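Local coordinates for FAD-dependent oxidoreductase (Actinomadura kijaniata, PDB 4KCF), which probably oxidises the amino group of a dTDP-linked amino sugar, as a flavin-dependent N-oxygenase built on the acyl-CoA dehydrogenase fold, during kijanose formation for kijanimicin, at residues G159-H164 with R183-S188; L226-G231 with G238-V243; A266-Q271 with R347-M352. All coordinates share one frame; numbering follows the deposited sequence.

Contact 1: residues G159-H164 with R183-S188. With FMN (flavin mononucleotide), chain C; AKM ([(2R,4S,6R)-4-azanyl-4,6-dimethyl-5,5-bis(oxidanyl)oxan-2-yl] [[(2R,3S,5R)-5-[5-methyl-2,4-bis(oxidanylidene)pyrimidin-1-yl]-3-oxidanyl-oxolan-2-yl]methoxy-oxidanyl-phosphoryl] hydrogen phosphate), chain B.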
loop_
_atom_site.group_PDB
_atom_site.type_symbol
_atom_site.label_atom_id
_atom_site.label_comp_id
_atom_site.label_asym_id
_atom_site.label_seq_id
_atom_site.Cartn_x
_atom_site.Cartn_y
_atom_site.Cartn_z
ATOM N N GLY A 159 -9.671 -4.915 2.239
ATOM C CA GLY A 159 -9.808 -5.946 3.275
ATOM C C GLY A 159 -9.454 -7.311 2.709
ATOM O O GLY A 159 -10.331 -7.950 2.103
ATOM N N ILE A 160 -8.197 -7.760 2.860
ATOM C CA ILE A 160 -7.803 -9.007 2.197
ATOM C C ILE A 160 -7.726 -10.206 3.130
ATOM O O ILE A 160 -8.201 -11.291 2.798
ATOM C CB ILE A 160 -6.455 -8.933 1.406
ATOM C CG1 ILE A 160 -6.505 -7.878 0.295
ATOM C CG2 ILE A 160 -6.004 -10.338 0.962
ATOM C CD1 ILE A 160 -7.405 -8.104 -0.914
ATOM N N LYS A 161 -7.095 -10.014 4.281
ATOM C CA LYS A 161 -6.768 -11.128 5.173
ATOM C C LYS A 161 -7.871 -11.399 6.189
ATOM O O LYS A 161 -8.196 -10.513 6.988
ATOM C CB LYS A 161 -5.513 -10.798 5.991
ATOM C CG LYS A 161 -5.029 -11.908 6.917
ATOM C CD LYS A 161 -3.703 -11.523 7.566
ATOM C CE LYS A 161 -2.684 -12.675 7.431
ATOM N NZ LYS A 161 -3.205 -13.926 8.055
ATOM N N ASP A 162 -8.379 -12.625 6.195
ATOM C CA ASP A 162 -9.335 -13.055 7.221
ATOM C C ASP A 162 -8.735 -13.071 8.618
ATOM O O ASP A 162 -7.563 -13.436 8.786
ATOM C CB ASP A 162 -9.882 -14.449 6.919
ATOM C CG ASP A 162 -10.763 -14.459 5.707
ATOM O OD1 ASP A 162 -11.319 -13.379 5.422
ATOM O OD2 ASP A 162 -10.865 -15.510 5.028
ATOM N N HIS A 163 -9.516 -12.618 9.592
ATOM C CA HIS A 163 -9.265 -12.897 10.999
ATOM C C HIS A 163 -9.239 -14.422 11.212
ATOM O O HIS A 163 -9.869 -15.171 10.464
ATOM C CB HIS A 163 -10.281 -12.140 11.858
ATOM C CG HIS A 163 -10.099 -12.320 13.334
ATOM N ND1 HIS A 163 -9.400 -11.428 14.120
ATOM C CD2 HIS A 163 -10.555 -13.279 14.170
ATOM C CE1 HIS A 163 -9.437 -11.824 15.378
ATOM N NE2 HIS A 163 -10.133 -12.947 15.435
ATOM N N HIS A 164 -8.469 -14.883 12.197
ATOM C CA HIS A 164 -8.250 -16.314 12.432
ATOM C C HIS A 164 -9.561 -17.054 12.701
ATOM O O HIS A 164 -9.706 -18.206 12.274
ATOM C CB HIS A 164 -7.145 -16.625 13.465
ATOM C CG HIS A 164 -7.438 -16.202 14.875
ATOM N ND1 HIS A 164 -8.102 -17.010 15.772
ATOM C CD2 HIS A 164 -7.141 -15.068 15.556
ATOM C CE1 HIS A 164 -8.214 -16.388 16.935
ATOM N NE2 HIS A 164 -7.637 -15.205 16.832
ATOM N N ARG A 183 -15.007 -11.594 8.668
ATOM C CA ARG A 183 -14.222 -10.590 9.375
ATOM C C ARG A 183 -12.837 -10.505 8.722
ATOM O O ARG A 183 -12.231 -11.536 8.376
ATOM C CB ARG A 183 -14.219 -10.795 10.899
ATOM C CG ARG A 183 -12.867 -10.642 11.558
ATOM C CD ARG A 183 -12.686 -9.657 12.692
ATOM N NE ARG A 183 -13.165 -10.176 13.951
ATOM C CZ ARG A 183 -12.769 -9.856 15.183
ATOM N NH1 ARG A 183 -11.789 -9.032 15.549
ATOM N NH2 ARG A 183 -13.413 -10.491 16.140
ATOM N N LYS A 184 -12.398 -9.274 8.474
ATOM C CA LYS A 184 -11.089 -9.037 7.880
ATOM C C LYS A 184 -10.283 -8.379 8.981
ATOM O O LYS A 184 -10.814 -7.616 9.797
ATOM C CB LYS A 184 -11.173 -8.122 6.654
ATOM C CG LYS A 184 -11.754 -8.744 5.386
ATOM C CD LYS A 184 -11.075 -10.093 5.075
ATOM C CE LYS A 184 -11.479 -10.551 3.686
ATOM N NZ LYS A 184 -10.908 -11.904 3.377
ATOM N N THR A 185 -8.998 -8.701 9.033
ATOM C CA THR A 185 -8.110 -8.019 9.961
ATOM C C THR A 185 -7.159 -7.095 9.187
ATOM O O THR A 185 -6.925 -7.307 8.000
ATOM C CB THR A 185 -7.405 -9.014 10.940
ATOM O OG1 THR A 185 -6.617 -8.271 11.884
ATOM C CG2 THR A 185 -6.551 -10.024 10.177
ATOM N N LEU A 186 -6.640 -6.051 9.824
ATOM C CA LEU A 186 -5.623 -5.161 9.222
ATOM C C LEU A 186 -6.208 -4.384 8.036
ATOM O O LEU A 186 -5.905 -4.678 6.881
ATOM C CB LEU A 186 -4.341 -5.938 8.853
ATOM C CG LEU A 186 -3.813 -6.807 10.010
ATOM C CD1 LEU A 186 -2.690 -7.733 9.536
ATOM C CD2 LEU A 186 -3.288 -5.932 11.148
ATOM N N VAL A 187 -7.103 -3.430 8.292
ATOM C CA VAL A 187 -7.737 -2.692 7.203
ATOM C C VAL A 187 -7.368 -1.249 7.451
ATOM O O VAL A 187 -8.074 -0.563 8.193
ATOM C CB VAL A 187 -9.288 -2.806 7.182
ATOM C CG1 VAL A 187 -9.847 -2.116 5.928
ATOM C CG2 VAL A 187 -9.729 -4.279 7.138
ATOM N N SER A 188 -6.239 -0.813 6.899
ATOM C CA SER A 188 -5.773 0.538 7.162
ATOM C C SER A 188 -6.802 1.511 6.578
ATOM O O SER A 188 -7.473 1.168 5.588
ATOM C CB SER A 188 -4.427 0.770 6.447
ATOM O OG SER A 188 -3.530 -0.236 6.895
HETATM N N1 FMN C . -3.867 -5.666 4.285
HETATM C C2 FMN C . -4.922 -5.258 3.534
HETATM O O2 FMN C . -5.446 -6.138 2.795
HETATM N N3 FMN C . -5.346 -3.964 3.574
HETATM C C4 FMN C . -4.733 -3.132 4.446
HETATM O O4 FMN C . -5.143 -1.835 4.518
HETATM C C4A FMN C . -3.610 -3.541 5.207
HETATM N N5 FMN C . -2.941 -2.709 6.067
HETATM C C5A FMN C . -1.921 -3.200 6.825
HETATM C C6 FMN C . -1.256 -2.336 7.696
HETATM C C7 FMN C . -0.185 -2.807 8.477
HETATM C C7M FMN C . 0.520 -1.878 9.430
HETATM C C8 FMN C . 0.234 -4.222 8.387
HETATM C C8M FMN C . 1.378 -4.808 9.187
HETATM C C9 FMN C . -0.459 -5.029 7.493
HETATM C C9A FMN C . -1.524 -4.543 6.708
HETATM N N10 FMN C . -2.193 -5.383 5.871
HETATM C C10 FMN C . -3.189 -4.860 5.117
HETATM C "C1'" FMN C . -1.939 -6.829 5.716
HETATM C "C2'" FMN C . -0.644 -7.567 5.376
HETATM O "O2'" FMN C . -0.643 -7.188 4.001
HETATM C "C3'" FMN C . -0.437 -9.085 5.662
HETATM O "O3'" FMN C . -1.500 -9.947 5.190
HETATM C "C4'" FMN C . -0.105 -9.675 7.062
HETATM O "O4'" FMN C . 0.373 -8.889 8.185
HETATM O O2P AKM B . -4.102 -6.861 -5.339
HETATM P P AKM B . -5.414 -7.235 -6.037
HETATM O O1P AKM B . -5.735 -8.688 -6.229
HETATM O OPP AKM B . -6.637 -6.637 -5.207
HETATM P P2 AKM B . -6.779 -5.206 -4.505
HETATM O O3P AKM B . -8.283 -5.059 -4.309
HETATM O O1 AKM B . -6.141 -5.408 -3.054
HETATM C C1 AKM B . -4.897 -4.878 -2.628
HETATM C C2 AKM B . -4.413 -5.613 -1.366
HETATM C C3 AKM B . -3.307 -4.811 -0.681
HETATM C C3M AKM B . -2.080 -5.153 -1.533
HETATM N N3 AKM B . -3.080 -5.285 0.692
HETATM C C4 AKM B . -3.642 -3.320 -0.516
HETATM O O4A AKM B . -4.419 -3.093 0.671
HETATM O O4B AKM B . -2.433 -2.573 -0.290
HETATM C C5 AKM B . -4.683 -2.707 -1.454
HETATM C C6 AKM B . -4.552 -1.264 -1.925
HETATM O O5 AKM B . -5.247 -3.507 -2.490
HETATM O O4P AKM B . -6.077 -4.039 -5.180
HETATM O "O5'" AKM B . -5.387 -6.520 -7.476
HETATM C "C5'" AKM B . -6.501 -6.772 -8.331
HETATM C "C4'" AKM B . -6.628 -5.480 -9.120
HETATM C "C3'" AKM B . -7.859 -5.434 -10.032
HETATM O "O3'" AKM B . -8.864 -4.687 -9.363
HETATM C "C2'" AKM B . -7.419 -4.676 -11.273
HETATM C "C1'" AKM B . -5.898 -4.556 -11.156
HETATM O "O4'" AKM B . -5.519 -5.351 -10.013
HETATM N N11 AKM B . -5.109 -4.981 -12.320
HETATM C C21 AKM B . -4.248 -4.121 -12.852
HETATM O O21 AKM B . -4.171 -2.860 -12.361
HETATM N N31 AKM B . -3.469 -4.422 -13.905
HETATM C C41 AKM B . -3.538 -5.666 -14.413
HETATM O O41 AKM B . -2.766 -6.042 -15.459
HETATM C C51 AKM B . -4.444 -6.669 -13.826
HETATM C C5A AKM B . -4.494 -8.058 -14.397
HETATM C C61 AKM B . -5.225 -6.249 -12.763
HETATM O O HOH W 1 -6.576 -7.248 5.405
#
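Lys184 reaches from strand 178-187 to the loop 159-164, and its ammonium group is the tight centre of the contact. NZ lies 2.6 Å from Asp162 OD1 in a salt bridge and donates to Ile160 O at 2.8 Å. It approaches the carboxylate from above its plane, 46° out, and a further bond to Asn199 O gives this buried charge three partners, one carboxylate and two carbonyls. A lysine, long and flexible, suits a place where three acceptors must be met at once. The methylene CE meanwhile packs on Gly159 O, where the absence of a side chain on Gly159 leaves room for the lysine chain. Backbone bonds continue the grip, Thr185 N giving to Lys161 O at 2.8 Å and His163 N to Arg183 O.

The other end is more open to solvent: His163 and Arg183 are only partly buried, though the guanidinium still stacks flat on the ring, planes 18° apart and centres 3.9 Å from each other. Asp241 forms a salt bridge with Arg183 NH1. Looser still is Lys161, whose end turns away from the strand to a cation-pi contact with Trp430.

At the flavin, Ile160 N makes a weak hydrogen bond to FMN O2, while Ser188 N donates to FMN O4 and Ser188 OG to FMN N5. Loop and strand segment thus each send a donor to the pyrimidine part, which probably draws electron density from the isoalloxazine and helps tune its reactivity.

Contact 2: residues L226-G231 with G238-V243. With FMN (flavin mononucleotide), chain C.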
loop_
_atom_site.group_PDB
_atom_site.type_symbol
_atom_site.label_atom_id
_atom_site.label_comp_id
_atom_site.label_asym_id
_atom_site.label_seq_id
_atom_site.Cartn_x
_atom_site.Cartn_y
_atom_site.Cartn_z
ATOM N N LEU A 226 -14.276 -2.002 13.677
ATOM C CA LEU A 226 -13.821 -2.067 15.060
ATOM C C LEU A 226 -12.797 -0.961 15.357
ATOM O O LEU A 226 -12.466 -0.122 14.515
ATOM C CB LEU A 226 -13.310 -3.476 15.366
ATOM C CG LEU A 226 -14.276 -4.659 15.168
ATOM C CD1 LEU A 226 -13.753 -6.032 15.671
ATOM C CD2 LEU A 226 -15.610 -4.397 15.907
ATOM N N ASP A 227 -12.303 -0.929 16.589
ATOM C CA ASP A 227 -11.396 0.120 16.990
ATOM C C ASP A 227 -10.275 -0.598 17.748
ATOM O O ASP A 227 -9.904 -0.146 18.830
ATOM C CB ASP A 227 -12.128 1.118 17.893
ATOM C CG ASP A 227 -11.273 2.326 18.256
ATOM O OD1 ASP A 227 -10.317 2.676 17.529
ATOM O OD2 ASP A 227 -11.549 2.965 19.291
ATOM N N ASN A 228 -9.761 -1.707 17.211
ATOM C CA ASN A 228 -8.803 -2.495 17.973
ATOM C C ASN A 228 -7.404 -2.479 17.324
ATOM O O ASN A 228 -6.787 -3.536 17.257
ATOM C CB ASN A 228 -9.322 -3.929 17.953
ATOM C CG ASN A 228 -9.436 -4.443 16.522
ATOM O OD1 ASN A 228 -9.657 -3.665 15.596
ATOM N ND2 ASN A 228 -9.211 -5.726 16.323
ATOM N N TRP A 229 -6.932 -1.360 16.760
ATOM C CA TRP A 229 -5.607 -1.349 16.103
ATOM C C TRP A 229 -4.675 -0.892 17.193
ATOM O O TRP A 229 -4.772 0.256 17.596
ATOM C CB TRP A 229 -5.462 -0.329 14.940
ATOM C CG TRP A 229 -4.039 -0.216 14.358
ATOM C CD1 TRP A 229 -3.383 0.935 13.994
ATOM C CD2 TRP A 229 -3.122 -1.295 14.082
ATOM N NE1 TRP A 229 -2.114 0.644 13.536
ATOM C CE2 TRP A 229 -1.935 -0.720 13.570
ATOM C CE3 TRP A 229 -3.166 -2.689 14.276
ATOM C CZ2 TRP A 229 -0.824 -1.498 13.206
ATOM C CZ3 TRP A 229 -2.069 -3.480 13.889
ATOM C CH2 TRP A 229 -0.897 -2.865 13.372
ATOM N N ASP A 230 -3.759 -1.739 17.628
ATOM C CA ASP A 230 -2.733 -1.361 18.592
ATOM C C ASP A 230 -1.373 -1.817 18.039
ATOM O O ASP A 230 -0.916 -2.971 18.230
ATOM C CB ASP A 230 -3.051 -2.001 19.940
ATOM C CG ASP A 230 -2.196 -1.433 21.058
ATOM O OD1 ASP A 230 -1.639 -0.325 20.927
ATOM O OD2 ASP A 230 -2.039 -2.104 22.092
ATOM N N GLY A 231 -0.730 -0.917 17.298
ATOM C CA GLY A 231 0.425 -1.372 16.510
ATOM C C GLY A 231 1.759 -1.179 17.208
ATOM O O GLY A 231 1.868 -0.274 18.044
ATOM N N GLY A 238 -4.839 3.420 11.260
ATOM C CA GLY A 238 -6.254 3.041 11.287
ATOM C C GLY A 238 -6.500 1.604 10.900
ATOM O O GLY A 238 -7.513 1.311 10.257
ATOM N N THR A 239 -5.568 0.731 11.302
ATOM C CA THR A 239 -5.464 -0.613 10.730
ATOM C C THR A 239 -6.277 -1.623 11.560
ATOM O O THR A 239 -5.754 -2.627 12.069
ATOM C CB THR A 239 -3.955 -0.989 10.496
ATOM O OG1 THR A 239 -3.399 -0.036 9.583
ATOM C CG2 THR A 239 -3.735 -2.379 9.864
ATOM N N VAL A 240 -7.581 -1.348 11.638
ATOM C CA VAL A 240 -8.522 -2.121 12.456
ATOM C C VAL A 240 -9.133 -3.322 11.761
ATOM O O VAL A 240 -8.904 -3.550 10.577
ATOM C CB VAL A 240 -9.665 -1.229 12.978
ATOM C CG1 VAL A 240 -9.073 -0.119 13.799
ATOM C CG2 VAL A 240 -10.520 -0.720 11.773
ATOM N N ASP A 241 -9.860 -4.140 12.515
ATOM C CA ASP A 241 -10.581 -5.262 11.924
ATOM C C ASP A 241 -11.922 -4.713 11.462
ATOM O O ASP A 241 -12.396 -3.717 12.015
ATOM C CB ASP A 241 -10.836 -6.340 12.975
ATOM C CG ASP A 241 -9.608 -7.200 13.234
ATOM O OD1 ASP A 241 -8.452 -6.761 13.040
ATOM O OD2 ASP A 241 -9.815 -8.378 13.577
ATOM N N ILE A 242 -12.535 -5.373 10.484
ATOM C CA ILE A 242 -13.927 -5.083 10.102
ATOM C C ILE A 242 -14.724 -6.389 10.095
ATOM O O ILE A 242 -14.196 -7.439 9.717
ATOM C CB ILE A 242 -14.012 -4.318 8.767
ATOM C CG1 ILE A 242 -13.573 -5.228 7.620
ATOM C CG2 ILE A 242 -13.176 -3.048 8.846
ATOM C CD1 ILE A 242 -13.205 -4.492 6.368
ATOM N N VAL A 243 -15.976 -6.329 10.545
ATOM C CA VAL A 243 -16.825 -7.510 10.676
ATOM C C VAL A 243 -18.018 -7.464 9.719
ATOM O O VAL A 243 -18.594 -6.404 9.528
ATOM C CB VAL A 243 -17.272 -7.683 12.135
ATOM C CG1 VAL A 243 -18.156 -8.916 12.290
ATOM C CG2 VAL A 243 -16.034 -7.759 13.049
HETATM N N1 FMN C . -3.867 -5.666 4.285
HETATM C C2 FMN C . -4.922 -5.258 3.534
HETATM O O2 FMN C . -5.446 -6.138 2.795
HETATM N N3 FMN C . -5.346 -3.964 3.574
HETATM C C4 FMN C . -4.733 -3.132 4.446
HETATM O O4 FMN C . -5.143 -1.835 4.518
HETATM C C4A FMN C . -3.610 -3.541 5.207
HETATM N N5 FMN C . -2.941 -2.709 6.067
HETATM C C5A FMN C . -1.921 -3.200 6.825
HETATM C C6 FMN C . -1.256 -2.336 7.696
HETATM C C7 FMN C . -0.185 -2.807 8.477
HETATM C C7M FMN C . 0.520 -1.878 9.430
HETATM C C8 FMN C . 0.234 -4.222 8.387
HETATM C C8M FMN C . 1.378 -4.808 9.187
HETATM C C9 FMN C . -0.459 -5.029 7.493
HETATM C C9A FMN C . -1.524 -4.543 6.708
HETATM N N10 FMN C . -2.193 -5.383 5.871
HETATM C C10 FMN C . -3.189 -4.860 5.117
HETATM C "C1'" FMN C . -1.939 -6.829 5.716
HETATM C "C2'" FMN C . -0.644 -7.567 5.376
HETATM O "O2'" FMN C . -0.643 -7.188 4.001
HETATM C "C3'" FMN C . -0.437 -9.085 5.662
HETATM O "O3'" FMN C . -1.500 -9.947 5.190
HETATM C "C4'" FMN C . -0.105 -9.675 7.062
HETATM O "O4'" FMN C . 0.373 -8.889 8.185
#
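With CG of Trp229 anti to the backbone N (chi1 174°), the indole lies beside its own carbonyl carbon, between Gly231 and Thr239. Thr239 in turn sets CG2 anti to its own N, directing the methyl to the flavin, while CB faces the indole. The result is a CH-pi contact: Thr239 CB stands 3.7 Å from the centroid of the Trp229 five-membered ring, only 10° off the normal. Gly231 N covers the opposite face, where a residue without a side chain lets the backbone come close. Beyond the threonine, CG2 meets FMN C6 at 3.3 Å, so a small branched residue fits between indole and flavin.

Asn228 works differently. Its OD1 accepts from Asp241 N at 3.1 Å in the carbonyl plane, on a lone pair, and the bond is nearly straight at 170°. A short amide side chain thus takes the place of a backbone carbonyl. Its plane stands nearly perpendicular to the Asp241 carboxylate, whose oxygens are engaged by Thr185 and Arg183. Leu226 N closes the other end with a bond to Asp241 O of 3.0 Å, and Leu226 CD1 rests on Val243 CG2.

The loop 226-231 follows strand 223-225 and lies along strand 240-244, which pairs antiparallel with both strand 223-225 and strand 178-187; Leu186 of the latter touches Trp229 and Thr239.

Contact 3: residues A266-Q271 with R347-M352. With AKM ([(2R,4S,6R)-4-azanyl-4,6-dimethyl-5,5-bis(oxidanyl)oxan-2-yl] [[(2R,3S,5R)-5-[5-methyl-2,4-bis(oxidanylidene)pyrimidin-1-yl]-3-oxidanyl-oxolan-2-yl]methoxy-oxidanyl-phosphoryl] hydrogen phosphate), chain B.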
loop_
_atom_site.group_PDB
_atom_site.type_symbol
_atom_site.label_atom_id
_atom_site.label_comp_id
_atom_site.label_asym_id
_atom_site.label_seq_id
_atom_site.Cartn_x
_atom_site.Cartn_y
_atom_site.Cartn_z
ATOM N N ALA A 266 -1.149 -14.496 -14.583
ATOM C CA ALA A 266 -1.582 -13.216 -15.094
ATOM C C ALA A 266 -2.114 -12.338 -13.962
ATOM O O ALA A 266 -1.955 -11.121 -14.024
ATOM C CB ALA A 266 -2.622 -13.396 -16.223
ATOM N N VAL A 267 -2.706 -12.916 -12.916
ATOM C CA VAL A 267 -3.156 -12.125 -11.773
ATOM C C VAL A 267 -2.033 -11.411 -11.028
ATOM O O VAL A 267 -2.326 -10.485 -10.258
ATOM C CB VAL A 267 -3.914 -12.910 -10.688
ATOM C CG1 VAL A 267 -5.193 -13.456 -11.256
ATOM C CG2 VAL A 267 -3.067 -14.020 -10.085
ATOM N N LEU A 268 -0.788 -11.835 -11.237
ATOM C CA LEU A 268 0.368 -11.297 -10.491
ATOM C C LEU A 268 0.572 -9.855 -10.906
ATOM O O LEU A 268 1.046 -9.067 -10.086
ATOM C CB LEU A 268 1.654 -12.133 -10.606
ATOM C CG LEU A 268 1.573 -13.590 -10.113
ATOM C CD1 LEU A 268 2.787 -14.414 -10.505
ATOM C CD2 LEU A 268 1.360 -13.690 -8.614
ATOM N N ALA A 269 0.143 -9.491 -12.120
ATOM C CA ALA A 269 0.336 -8.134 -12.583
ATOM C C ALA A 269 -0.488 -7.204 -11.723
ATOM O O ALA A 269 0.027 -6.143 -11.328
ATOM C CB ALA A 269 -0.087 -7.989 -14.013
ATOM N N GLY A 270 -1.729 -7.608 -11.407
ATOM C CA GLY A 270 -2.623 -6.722 -10.665
ATOM C C GLY A 270 -2.112 -6.600 -9.232
ATOM O O GLY A 270 -2.079 -5.520 -8.617
ATOM N N GLN A 271 -1.654 -7.735 -8.730
ATOM C CA GLN A 271 -1.069 -7.785 -7.392
ATOM C C GLN A 271 0.269 -7.065 -7.276
ATOM O O GLN A 271 0.722 -6.781 -6.146
ATOM C CB GLN A 271 -0.970 -9.236 -6.968
ATOM C CG GLN A 271 -2.357 -9.905 -6.900
ATOM C CD GLN A 271 -2.216 -11.305 -6.406
ATOM O OE1 GLN A 271 -1.094 -11.752 -6.200
ATOM N NE2 GLN A 271 -3.326 -11.999 -6.182
ATOM N N ARG A 347 3.928 -11.524 -18.377
ATOM C CA ARG A 347 3.879 -10.157 -17.901
ATOM C C ARG A 347 3.709 -10.173 -16.372
ATOM O O ARG A 347 4.386 -9.427 -15.655
ATOM C CB ARG A 347 2.738 -9.400 -18.600
ATOM C CG ARG A 347 2.332 -8.058 -17.969
ATOM C CD ARG A 347 1.291 -7.339 -18.829
ATOM N NE ARG A 347 0.820 -6.084 -18.243
ATOM C CZ ARG A 347 -0.262 -5.990 -17.462
ATOM N NH1 ARG A 347 -0.632 -4.795 -17.009
ATOM N NH2 ARG A 347 -0.989 -7.068 -17.142
ATOM N N GLY A 348 2.825 -11.054 -15.901
ATOM C CA GLY A 348 2.525 -11.261 -14.492
ATOM C C GLY A 348 3.731 -11.704 -13.681
ATOM O O GLY A 348 4.094 -11.004 -12.722
ATOM N N ARG A 349 4.357 -12.801 -14.112
ATOM C CA ARG A 349 5.582 -13.340 -13.519
ATOM C C ARG A 349 6.702 -12.307 -13.413
ATOM O O ARG A 349 7.271 -12.111 -12.332
ATOM C CB ARG A 349 6.101 -14.576 -14.262
ATOM C CG ARG A 349 5.206 -15.797 -14.020
ATOM C CD ARG A 349 5.858 -17.045 -14.653
ATOM N NE ARG A 349 5.837 -16.967 -16.114
ATOM C CZ ARG A 349 4.896 -17.545 -16.859
ATOM N NH1 ARG A 349 3.906 -18.220 -16.294
ATOM N NH2 ARG A 349 4.932 -17.445 -18.182
ATOM N N GLN A 350 6.919 -11.583 -14.504
ATOM C CA GLN A 350 7.964 -10.582 -14.522
ATOM C C GLN A 350 7.724 -9.372 -13.629
ATOM O O GLN A 350 8.669 -8.816 -13.059
ATOM C CB GLN A 350 8.172 -10.094 -15.943
ATOM C CG GLN A 350 8.826 -11.208 -16.769
ATOM C CD GLN A 350 9.481 -10.667 -18.027
ATOM O OE1 GLN A 350 9.843 -9.500 -18.075
ATOM N NE2 GLN A 350 9.621 -11.499 -19.056
ATOM N N MET A 351 6.466 -8.936 -13.624
ATOM C CA MET A 351 6.043 -7.890 -12.696
ATOM C C MET A 351 6.300 -8.291 -11.232
ATOM O O MET A 351 6.902 -7.532 -10.494
ATOM C CB MET A 351 4.593 -7.484 -12.967
ATOM C CG MET A 351 4.513 -6.529 -14.178
ATOM S SD MET A 351 2.827 -5.974 -14.549
ATOM C CE MET A 351 2.562 -4.656 -13.342
ATOM N N MET A 352 5.835 -9.461 -10.833
ATOM C CA MET A 352 5.988 -9.969 -9.479
ATOM C C MET A 352 7.466 -10.216 -9.114
ATOM O O MET A 352 7.854 -10.019 -7.966
ATOM C CB MET A 352 5.081 -11.177 -9.240
ATOM C CG MET A 352 4.915 -11.572 -7.783
ATOM S SD MET A 352 4.380 -10.222 -6.708
ATOM C CE MET A 352 2.669 -10.122 -7.232
HETATM O O2P AKM B . -4.102 -6.861 -5.339
HETATM P P AKM B . -5.414 -7.235 -6.037
HETATM O O1P AKM B . -5.735 -8.688 -6.229
HETATM O OPP AKM B . -6.637 -6.637 -5.207
HETATM P P2 AKM B . -6.779 -5.206 -4.505
HETATM O O3P AKM B . -8.283 -5.059 -4.309
HETATM O O1 AKM B . -6.141 -5.408 -3.054
HETATM C C1 AKM B . -4.897 -4.878 -2.628
HETATM C C2 AKM B . -4.413 -5.613 -1.366
HETATM C C3 AKM B . -3.307 -4.811 -0.681
HETATM C C3M AKM B . -2.080 -5.153 -1.533
HETATM N N3 AKM B . -3.080 -5.285 0.692
HETATM C C4 AKM B . -3.642 -3.320 -0.516
HETATM O O4A AKM B . -4.419 -3.093 0.671
HETATM O O4B AKM B . -2.433 -2.573 -0.290
HETATM C C5 AKM B . -4.683 -2.707 -1.454
HETATM C C6 AKM B . -4.552 -1.264 -1.925
HETATM O O5 AKM B . -5.247 -3.507 -2.490
HETATM O O4P AKM B . -6.077 -4.039 -5.180
HETATM O "O5'" AKM B . -5.387 -6.520 -7.476
HETATM C "C5'" AKM B . -6.501 -6.772 -8.331
HETATM C "C4'" AKM B . -6.628 -5.480 -9.120
HETATM C "C3'" AKM B . -7.859 -5.434 -10.032
HETATM O "O3'" AKM B . -8.864 -4.687 -9.363
HETATM C "C2'" AKM B . -7.419 -4.676 -11.273
HETATM C "C1'" AKM B . -5.898 -4.556 -11.156
HETATM O "O4'" AKM B . -5.519 -5.351 -10.013
HETATM N N11 AKM B . -5.109 -4.981 -12.320
HETATM C C21 AKM B . -4.248 -4.121 -12.852
HETATM O O21 AKM B . -4.171 -2.860 -12.361
HETATM N N31 AKM B . -3.469 -4.422 -13.905
HETATM C C41 AKM B . -3.538 -5.666 -14.413
HETATM O O41 AKM B . -2.766 -6.042 -15.459
HETATM C C51 AKM B . -4.444 -6.669 -13.826
HETATM C C5A AKM B . -4.494 -8.058 -14.397
HETATM C C61 AKM B . -5.225 -6.249 -12.763
HETATM O O HOH W 2 -0.681 -9.871 -16.781
#
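The thymine end of the dTDP-sugar pocket is built where the short helix 267-273 meets the long helix 344-377, in the helical C-terminal region of this acyl-CoA dehydrogenase fold. The short segments run roughly parallel, their axes 34° apart and approaching to 7.1 Å. Such closeness depends on small residues: Gly348 has no side chain to hold the backbones apart, so Ala269 CA comes within 4.3 Å of Gly348 CA, and Ala269 itself contributes just a methyl group. Leu268 CB packs on Gly348 O at 3.4 Å.

Around this point the methionines fill in with flexible, apolar chains. Met352 crosses Leu268 at about a right angle, CB to CB 3.8 Å. Bends at chi2 (53°) and chi3 fold its CE back to Leu268 O and Gln271 CB. Met351 SD lies 3.6 Å from Ala269 CB and also sits over one face of the Arg347 guanidinium, offset toward the rim.

Arg347 extends its chain fully from CG to NE, which carries the guanidinium past Ala269 to the base. Both NH1 and NH2 donate to AKM O41, at 2.9 and 2.7 Å, the thymine oxygen lying at the edge of the guanidinium. A water joins the helices here, accepting from NH2 and donating to Ala266 O. Leu336 O and Ser337 O take NE and NH1, fixing the group's rotation.

Two donors on one carbonyl oxygen probably help hold the thymine in place, in keeping with a pocket for dTDP, and the positive charge would probably polarise that carbonyl, while Ala269 and Gly270 keep the adjoining helix surface slim enough for the nucleoside to lie against it.

In the fold
Contacts 1 and 2 adjoin on one sheet, their centres about 9 Å apart, through neighbouring strands 178-187 and 240-244. Thr185 OG1 and Asp241 OD1 come within 2.6 Å, and Ser188 OG and Thr239 OG1 within 2.7 Å, both probable hydrogen bonds, so the serine facing flavin N5 has a second-shell partner in contact 2. Contact 3 stands apart in the helical region, centre to centre about 23 Å from contact 1 and about 30 Å from contact 2. The ligand spans the first of these gaps: Ile160, in the loop after strand 156-159, packs on the sugar end near the flavin, while the helices of contact 3 hold the thymine end.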